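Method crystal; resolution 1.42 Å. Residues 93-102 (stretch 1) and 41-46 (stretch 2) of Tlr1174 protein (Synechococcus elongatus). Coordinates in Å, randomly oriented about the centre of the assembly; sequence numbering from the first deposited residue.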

# COMPACT_ATOMS: atom_id res chain seq x y z
N THR A 93 12.89 4.18 -9.19
CA THR A 93 12.59 2.89 -9.84
C THR A 93 12.82 2.93 -11.36
O THR A 93 13.28 1.95 -11.94
CB THR A 93 11.16 2.36 -9.45
OG1 THR A 93 10.18 3.32 -9.84
CG2 THR A 93 11.04 2.09 -7.90
N ALA A 94 12.50 4.05 -11.99
CA ALA A 94 12.77 4.18 -13.41
C ALA A 94 14.28 4.06 -13.63
O ALA A 94 14.69 3.32 -14.53
CB ALA A 94 12.26 5.53 -13.91
N TRP A 95 15.06 4.80 -12.87
CA TRP A 95 16.55 4.79 -13.07
C TRP A 95 17.06 3.36 -12.92
O TRP A 95 17.85 2.87 -13.73
CB TRP A 95 17.21 5.67 -12.03
CG TRP A 95 18.69 5.86 -12.24
CD1 TRP A 95 19.70 5.20 -11.60
CD2 TRP A 95 19.32 6.81 -13.11
NE1 TRP A 95 20.93 5.67 -12.04
CE2 TRP A 95 20.71 6.64 -12.97
CE3 TRP A 95 18.83 7.76 -14.01
CZ2 TRP A 95 21.63 7.42 -13.69
CZ3 TRP A 95 19.77 8.55 -14.74
CH2 TRP A 95 21.15 8.35 -14.57
N GLN A 96 16.61 2.68 -11.88
CA GLN A 96 17.16 1.36 -11.59
C GLN A 96 16.75 0.35 -12.64
O GLN A 96 17.47 -0.65 -12.86
CB GLN A 96 16.73 0.93 -10.19
CG GLN A 96 17.42 1.73 -9.06
CD GLN A 96 18.97 1.70 -9.11
OE1 GLN A 96 19.58 0.67 -9.43
NE2 GLN A 96 19.60 2.82 -8.77
N SER A 97 15.64 0.58 -13.34
CA SER A 97 15.17 -0.34 -14.37
C SER A 97 15.91 -0.27 -15.72
O SER A 97 15.73 -1.19 -16.51
CB SER A 97 13.66 -0.18 -14.64
OG SER A 97 13.37 1.03 -15.38
N VAL A 98 16.65 0.81 -15.96
CA VAL A 98 17.27 1.01 -17.29
C VAL A 98 18.21 -0.16 -17.58
O VAL A 98 19.19 -0.36 -16.85
CB VAL A 98 18.01 2.34 -17.40
CG1 VAL A 98 18.77 2.47 -18.75
CG2 VAL A 98 17.04 3.54 -17.27
N GLY A 99 17.90 -0.87 -18.66
CA GLY A 99 18.70 -2.02 -19.10
C GLY A 99 18.56 -3.24 -18.21
O GLY A 99 19.34 -4.20 -18.33
N ARG A 100 17.55 -3.23 -17.33
CA ARG A 100 17.30 -4.37 -16.41
C ARG A 100 15.93 -5.03 -16.60
O ARG A 100 15.58 -5.97 -15.88
CB ARG A 100 17.52 -3.93 -14.95
CG ARG A 100 18.96 -3.52 -14.63
CD ARG A 100 19.18 -3.34 -13.12
NE ARG A 100 20.55 -2.94 -12.77
CZ ARG A 100 20.97 -1.68 -12.62
NH1 ARG A 100 20.15 -0.66 -12.79
NH2 ARG A 100 22.24 -1.45 -12.30
N LEU A 101 15.15 -4.54 -17.55
CA LEU A 101 13.83 -5.08 -17.83
C LEU A 101 13.85 -6.19 -18.87
O LEU A 101 14.65 -6.13 -19.83
CB LEU A 101 12.89 -3.97 -18.31
CG LEU A 101 12.70 -2.81 -17.34
CD1 LEU A 101 11.80 -1.74 -18.00
CD2 LEU A 101 12.02 -3.35 -16.07
N PRO A 102 12.95 -7.18 -18.74
CA PRO A 102 11.94 -7.32 -17.66
C PRO A 102 12.49 -7.94 -16.38
O PRO A 102 13.48 -8.66 -16.41
CB PRO A 102 10.93 -8.28 -18.26
CG PRO A 102 11.86 -9.20 -19.15
CD PRO A 102 12.88 -8.29 -19.72
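Stretch 2 41-46: QVGYGE

The strand of stretch 2 lies almost backbone to backbone on helix 93-97 and the loop that follows, and two of its residues that face stretch 1, G43 and G45, are glycines, with no room for a CB at either. The CA atoms of V98 and G43 are 3.9 Å apart, those of A94 and G45 4.1 Å. An ideal CB built on G43 would point toward stretch 1 and fall 2.5 Å from S97 OG, 2.7 Å from V98 CG2 and 2.7 Å from A94 O; one on G45 would come within 2.8 Å of A94 CB. All four distances are clashes.

Residues 42-46 are extended, with phi between -127° and -148° and psi between 133° and 167°. The strand axis runs nearly antiparallel to that of helix 93-97, at 160° between N-to-C directions, with a closest approach of 5.9 Å. The register descends accordingly: G45 lies by A94, G43 by V98, and Q41 by G99, whose CA is 3.6 Å from Q41 OE1.

One direct hydrogen bond joins the stretches, from Y44 N to S97 OG (2.9 Å, angle 139° at the hydrogen). The same hydroxyl donates to A94 O at 2.8 Å, so S97, with chi1 at 74° (p), serves strand and helix together. Y44 O receives a CA-H...O contact from A94 CA at 3.3 Å, its 151° angle being favourable.

V42 and Y44 direct their CA-to-CB bonds away from stretch 1, yet the Y44 ring still meets L101: L101 CD1 approaches CD2 of Y44 at 3.7 Å, near the ring plane and therefore at its edge.

Water extends the contact at two places. Water 1 donates to V42 O at 2.7 Å and accepts from L101 N at 3.1 Å; water 2 accepts from E46 N at 3.0 Å and donates to T93 OG1 at 2.8 Å. The contact buries 400 Å², both sides summed.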

# COMPACT_ATOMS: atom_id res chain seq x y z
N GLN A 41 18.91 1.54 -24.41
CA GLN A 41 18.31 0.78 -23.28
C GLN A 41 17.27 1.68 -22.66
O GLN A 41 17.47 2.88 -22.62
CB GLN A 41 19.33 0.40 -22.25
CG GLN A 41 20.40 -0.56 -22.82
CD GLN A 41 21.37 -0.93 -21.78
OE1 GLN A 41 21.46 -2.09 -21.39
NE2 GLN A 41 22.11 0.04 -21.30
N VAL A 42 16.17 1.08 -22.20
CA VAL A 42 15.02 1.89 -21.74
C VAL A 42 14.64 1.45 -20.34
O VAL A 42 14.79 0.29 -19.98
CB VAL A 42 13.84 1.73 -22.68
CG1 VAL A 42 12.61 2.46 -22.14
CG2 VAL A 42 14.15 2.34 -24.02
N GLY A 43 14.17 2.41 -19.53
CA GLY A 43 13.62 2.06 -18.21
C GLY A 43 12.32 2.84 -18.05
O GLY A 43 12.06 3.80 -18.79
N TYR A 44 11.50 2.38 -17.10
CA TYR A 44 10.16 3.00 -16.88
C TYR A 44 9.87 3.13 -15.40
O TYR A 44 10.30 2.30 -14.62
CB TYR A 44 9.03 2.18 -17.51
CG TYR A 44 9.10 2.03 -19.01
CD1 TYR A 44 8.35 2.85 -19.87
CD2 TYR A 44 9.91 1.04 -19.57
CE1 TYR A 44 8.44 2.65 -21.26
CE2 TYR A 44 9.98 0.85 -20.92
CZ TYR A 44 9.26 1.64 -21.75
OH TYR A 44 9.43 1.38 -23.10
N GLY A 45 9.09 4.15 -15.05
CA GLY A 45 8.68 4.34 -13.64
C GLY A 45 7.30 4.96 -13.67
O GLY A 45 6.79 5.43 -14.69
N GLU A 46 6.70 4.94 -12.48
CA GLU A 46 5.34 5.48 -12.31
C GLU A 46 5.26 6.31 -11.04
O GLU A 46 5.69 5.87 -9.97
CB GLU A 46 4.35 4.33 -12.27
CG GLU A 46 2.90 4.77 -11.97
CD GLU A 46 1.90 3.62 -12.06
OE1 GLU A 46 2.22 2.47 -12.47
OE2 GLU A 46 0.71 3.89 -11.64
O HOH W 1 15.45 -2.28 -19.66
O HOH W 2 7.80 2.52 -11.01